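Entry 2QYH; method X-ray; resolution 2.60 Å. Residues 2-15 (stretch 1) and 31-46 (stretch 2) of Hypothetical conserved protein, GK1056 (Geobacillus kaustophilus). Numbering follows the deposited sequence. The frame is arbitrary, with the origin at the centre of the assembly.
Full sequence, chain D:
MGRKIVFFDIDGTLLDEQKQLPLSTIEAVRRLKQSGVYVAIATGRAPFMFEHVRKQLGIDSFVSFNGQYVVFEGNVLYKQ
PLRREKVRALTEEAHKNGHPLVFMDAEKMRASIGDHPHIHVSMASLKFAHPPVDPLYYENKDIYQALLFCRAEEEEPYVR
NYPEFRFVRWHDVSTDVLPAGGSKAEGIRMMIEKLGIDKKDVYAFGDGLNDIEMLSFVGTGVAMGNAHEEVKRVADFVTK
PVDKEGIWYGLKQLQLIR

Stretch 1 (2-15) GRKIVFFDIDGTLL
Stretch 2 (31-46) RLKQSGVYVAIATGRA

The two parallel strands are clamped at both ends by an arginine, one from each stretch. At the start, Arg 3 (chi1 m, chi2 -96°, chi3 t) donates from NH1 to Gly 36 O at 2.9 Å. A water joins Lys 4 N (2.9 Å) to the same Gly 36 O (3.0 Å). Tyr 38 OH lies over one face of the Arg 3 guanidinium.

Gly 36 follows a helix that enters from earlier in the chain and runs through 31-34. It is the first residue to leave helical angles, in a Schellman motif, phi/psi 86/12, and the chain turns into strand 38-42. This runs parallel to strand 5-8, with axes at 29° and 4.4 Å apart at closest. Ile 5 pairs with Tyr 38, Val 6 with Val 39, Phe 7 with Ala 40, and Phe 8 with Ile 41. Five bonds form the ladder: Tyr 38 N to Lys 4 O, Ala 40 N to Val 6 O, Ala 42 N to Phe 8 O and Phe 8 N to Ala 40 O, each 2.9 Å, and Val 6 N to Tyr 38 O, 2.8 Å.

On one face, Phe 7 (m, -88°) sets CE1 3.8 Å from Ala 40 CB, a lone methyl beside the large ring. On the other, Phe 8 (m, -85°) sets CE2 3.7 Å from Val 39 CG1. Both are apolar contacts between buried side chains.

Past the strands, extended Arg 45 (m, t, t) forms a salt bridge, Asp 11 OD2 to Arg 45 NH2, 2.6 Å. Carboxylate and guanidinium carry opposite charges, and OD2 lies at the guanidinium edge, near its plane, where the N-H groups point. Ile 10 CD1 covers one guanidinium face.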

# COMPACT_ATOMS: atom_id res chain seq x y z
N GLY D 2 16.44 -18.25 23.87
CA GLY D 2 16.43 -17.59 22.58
C GLY D 2 15.19 -16.81 22.19
O GLY D 2 14.21 -16.73 22.93
N ARG D 3 15.24 -16.21 21.01
CA ARG D 3 14.14 -15.42 20.48
C ARG D 3 13.15 -16.31 19.73
O ARG D 3 13.50 -17.39 19.25
CB ARG D 3 14.66 -14.36 19.50
CG ARG D 3 15.41 -13.21 20.11
CD ARG D 3 14.50 -12.03 20.34
NE ARG D 3 15.28 -10.84 20.66
CZ ARG D 3 14.77 -9.61 20.77
NH1 ARG D 3 13.47 -9.40 20.60
NH2 ARG D 3 15.57 -8.60 21.06
N LYS D 4 11.91 -15.84 19.64
CA LYS D 4 10.86 -16.55 18.91
C LYS D 4 10.48 -15.64 17.76
O LYS D 4 10.67 -14.43 17.82
CB LYS D 4 9.65 -16.79 19.81
CG LYS D 4 9.93 -17.73 20.96
CD LYS D 4 8.94 -17.51 22.09
CE LYS D 4 9.30 -18.36 23.31
NZ LYS D 4 8.51 -17.96 24.52
N ILE D 5 9.96 -16.22 16.69
CA ILE D 5 9.56 -15.42 15.55
C ILE D 5 8.31 -16.04 14.96
O ILE D 5 8.14 -17.26 15.00
CB ILE D 5 10.68 -15.36 14.48
CG1 ILE D 5 10.27 -14.43 13.33
CG2 ILE D 5 11.01 -16.76 13.97
CD1 ILE D 5 11.41 -14.09 12.38
N VAL D 6 7.42 -15.20 14.44
CA VAL D 6 6.19 -15.69 13.83
C VAL D 6 6.11 -15.12 12.42
O VAL D 6 6.25 -13.92 12.22
CB VAL D 6 4.93 -15.25 14.63
CG1 VAL D 6 3.68 -15.86 14.01
CG2 VAL D 6 5.06 -15.66 16.09
N PHE D 7 5.87 -16.00 11.45
CA PHE D 7 5.75 -15.61 10.05
C PHE D 7 4.28 -15.64 9.63
O PHE D 7 3.53 -16.52 10.07
CB PHE D 7 6.56 -16.56 9.18
CG PHE D 7 8.04 -16.35 9.27
CD1 PHE D 7 8.67 -15.43 8.44
CD2 PHE D 7 8.80 -17.04 10.20
CE1 PHE D 7 10.04 -15.22 8.53
CE2 PHE D 7 10.17 -16.83 10.30
CZ PHE D 7 10.80 -15.92 9.47
N PHE D 8 3.87 -14.70 8.79
CA PHE D 8 2.48 -14.61 8.34
C PHE D 8 2.39 -14.46 6.83
O PHE D 8 3.13 -13.68 6.24
CB PHE D 8 1.79 -13.39 8.94
CG PHE D 8 1.69 -13.42 10.43
CD1 PHE D 8 0.64 -14.08 11.06
CD2 PHE D 8 2.62 -12.74 11.22
CE1 PHE D 8 0.52 -14.08 12.46
CE2 PHE D 8 2.52 -12.73 12.60
CZ PHE D 8 1.46 -13.40 13.23
N ASP D 9 1.49 -15.21 6.21
CA ASP D 9 1.28 -15.06 4.78
C ASP D 9 0.27 -13.91 4.78
O ASP D 9 -0.31 -13.62 5.82
CB ASP D 9 0.66 -16.33 4.19
CG ASP D 9 0.42 -16.21 2.70
OD1 ASP D 9 1.34 -15.75 1.98
OD2 ASP D 9 -0.70 -16.57 2.25
N ILE D 10 0.06 -13.25 3.65
CA ILE D 10 -0.85 -12.11 3.61
C ILE D 10 -2.35 -12.42 3.44
O ILE D 10 -3.12 -12.37 4.41
CB ILE D 10 -0.39 -11.09 2.55
CG1 ILE D 10 1.05 -10.66 2.85
CG2 ILE D 10 -1.27 -9.86 2.55
CD1 ILE D 10 1.72 -9.91 1.72
N ASP D 11 -2.77 -12.75 2.21
CA ASP D 11 -4.18 -13.03 1.95
C ASP D 11 -4.71 -14.29 2.62
O ASP D 11 -4.14 -15.37 2.49
CB ASP D 11 -4.45 -13.14 0.46
CG ASP D 11 -4.28 -11.82 -0.25
OD1 ASP D 11 -4.45 -10.76 0.38
OD2 ASP D 11 -4.00 -11.86 -1.47
N GLY D 12 -5.82 -14.14 3.33
CA GLY D 12 -6.42 -15.27 4.02
C GLY D 12 -5.86 -15.44 5.41
O GLY D 12 -6.45 -16.14 6.23
N THR D 13 -4.72 -14.81 5.69
CA THR D 13 -4.10 -14.92 7.00
C THR D 13 -4.14 -13.59 7.74
O THR D 13 -4.69 -13.50 8.83
CB THR D 13 -2.65 -15.39 6.88
OG1 THR D 13 -2.60 -16.62 6.15
CG2 THR D 13 -2.04 -15.61 8.27
N LEU D 14 -3.54 -12.55 7.16
CA LEU D 14 -3.56 -11.24 7.79
C LEU D 14 -4.79 -10.48 7.32
O LEU D 14 -5.39 -9.73 8.09
CB LEU D 14 -2.30 -10.44 7.42
CG LEU D 14 -0.97 -10.86 8.04
CD1 LEU D 14 0.13 -9.99 7.46
CD2 LEU D 14 -1.01 -10.72 9.55
N LEU D 15 -5.15 -10.68 6.06
CA LEU D 15 -6.32 -10.03 5.48
C LEU D 15 -7.41 -11.04 5.22
O LEU D 15 -7.14 -12.13 4.72
CB LEU D 15 -5.93 -9.34 4.18
CG LEU D 15 -4.80 -8.31 4.30
CD1 LEU D 15 -4.52 -7.70 2.93
CD2 LEU D 15 -5.20 -7.22 5.30
N ARG D 31 0.98 -7.02 20.70
CA ARG D 31 1.32 -7.84 21.85
C ARG D 31 2.58 -8.66 21.61
O ARG D 31 3.44 -8.75 22.49
CB ARG D 31 0.15 -8.78 22.21
CG ARG D 31 -1.06 -8.08 22.82
CD ARG D 31 -0.70 -7.47 24.16
NE ARG D 31 -0.21 -8.49 25.08
CZ ARG D 31 -0.99 -9.32 25.77
NH1 ARG D 31 -2.31 -9.25 25.65
NH2 ARG D 31 -0.45 -10.23 26.57
N LEU D 32 2.71 -9.27 20.42
CA LEU D 32 3.90 -10.06 20.12
C LEU D 32 5.17 -9.22 20.20
O LEU D 32 6.15 -9.61 20.85
CB LEU D 32 3.79 -10.69 18.74
CG LEU D 32 2.80 -11.84 18.55
CD1 LEU D 32 2.89 -12.36 17.13
CD2 LEU D 32 3.12 -12.96 19.53
N LYS D 33 5.17 -8.07 19.52
CA LYS D 33 6.33 -7.18 19.53
C LYS D 33 6.70 -6.75 20.95
O LYS D 33 7.86 -6.72 21.33
CB LYS D 33 6.05 -5.94 18.67
CG LYS D 33 6.16 -6.18 17.18
CD LYS D 33 5.30 -5.19 16.41
CE LYS D 33 5.98 -4.72 15.14
NZ LYS D 33 7.07 -3.73 15.43
N GLN D 34 5.68 -6.42 21.73
CA GLN D 34 5.88 -6.01 23.10
C GLN D 34 6.63 -7.08 23.91
O GLN D 34 7.47 -6.77 24.76
CB GLN D 34 4.50 -5.75 23.72
CG GLN D 34 4.48 -4.86 24.92
CD GLN D 34 3.06 -4.53 25.33
OE1 GLN D 34 2.27 -5.43 25.65
NE2 GLN D 34 2.72 -3.24 25.31
N SER D 35 6.32 -8.35 23.62
CA SER D 35 6.93 -9.49 24.29
C SER D 35 8.31 -9.86 23.76
O SER D 35 8.93 -10.80 24.25
CB SER D 35 6.02 -10.72 24.17
OG SER D 35 4.87 -10.59 24.98
N GLY D 36 8.78 -9.15 22.75
CA GLY D 36 10.09 -9.45 22.20
C GLY D 36 10.06 -10.54 21.14
O GLY D 36 11.12 -11.06 20.75
N VAL D 37 8.86 -10.90 20.69
CA VAL D 37 8.72 -11.92 19.65
C VAL D 37 8.80 -11.24 18.29
O VAL D 37 8.14 -10.23 18.06
CB VAL D 37 7.37 -12.68 19.79
CG1 VAL D 37 7.22 -13.70 18.66
CG2 VAL D 37 7.31 -13.38 21.12
N TYR D 38 9.62 -11.77 17.40
CA TYR D 38 9.76 -11.19 16.07
C TYR D 38 8.54 -11.50 15.21
O TYR D 38 8.02 -12.61 15.23
CB TYR D 38 11.03 -11.71 15.39
CG TYR D 38 12.31 -11.18 15.99
CD1 TYR D 38 12.41 -9.84 16.38
CD2 TYR D 38 13.43 -12.00 16.15
CE1 TYR D 38 13.60 -9.33 16.92
CE2 TYR D 38 14.62 -11.51 16.68
CZ TYR D 38 14.70 -10.17 17.07
OH TYR D 38 15.86 -9.67 17.60
N VAL D 39 8.10 -10.50 14.45
CA VAL D 39 6.96 -10.65 13.57
C VAL D 39 7.41 -10.35 12.15
O VAL D 39 7.98 -9.30 11.86
CB VAL D 39 5.84 -9.67 13.94
CG1 VAL D 39 4.69 -9.79 12.95
CG2 VAL D 39 5.37 -9.96 15.35
N ALA D 40 7.15 -11.29 11.25
CA ALA D 40 7.56 -11.10 9.87
C ALA D 40 6.55 -11.70 8.90
O ALA D 40 5.80 -12.62 9.24
CB ALA D 40 8.94 -11.73 9.64
N ILE D 41 6.54 -11.15 7.69
CA ILE D 41 5.66 -11.62 6.65
C ILE D 41 6.47 -12.51 5.71
O ILE D 41 7.64 -12.24 5.47
CB ILE D 41 5.10 -10.43 5.84
CG1 ILE D 41 4.05 -9.69 6.67
CG2 ILE D 41 4.53 -10.93 4.50
CD1 ILE D 41 3.49 -8.42 6.01
N ALA D 42 5.88 -13.59 5.22
CA ALA D 42 6.57 -14.47 4.28
C ALA D 42 5.64 -14.56 3.08
O ALA D 42 4.51 -15.03 3.21
CB ALA D 42 6.78 -15.85 4.88
N THR D 43 6.11 -14.11 1.93
CA THR D 43 5.27 -14.10 0.74
C THR D 43 6.06 -14.22 -0.56
O THR D 43 7.27 -14.07 -0.58
CB THR D 43 4.45 -12.79 0.69
OG1 THR D 43 3.59 -12.80 -0.45
CG2 THR D 43 5.38 -11.60 0.61
N GLY D 44 5.34 -14.51 -1.64
CA GLY D 44 5.99 -14.62 -2.93
C GLY D 44 6.00 -13.26 -3.62
O GLY D 44 6.64 -13.08 -4.65
N ARG D 45 5.29 -12.31 -3.02
CA ARG D 45 5.19 -10.96 -3.57
C ARG D 45 6.47 -10.15 -3.50
O ARG D 45 7.41 -10.49 -2.78
CB ARG D 45 4.10 -10.17 -2.84
CG ARG D 45 2.75 -10.81 -2.87
CD ARG D 45 1.76 -9.92 -2.17
NE ARG D 45 0.43 -10.52 -2.11
CZ ARG D 45 -0.64 -9.89 -1.65
NH1 ARG D 45 -0.55 -8.64 -1.21
NH2 ARG D 45 -1.81 -10.52 -1.65
N ALA D 46 6.49 -9.06 -4.26
CA ALA D 46 7.62 -8.15 -4.29
C ALA D 46 7.43 -7.20 -3.12
O ALA D 46 6.30 -6.89 -2.73
CB ALA D 46 7.62 -7.37 -5.59
O HOH W 1 11.31 -13.86 21.71
O HOH W 2 -4.24 -8.58 -0.92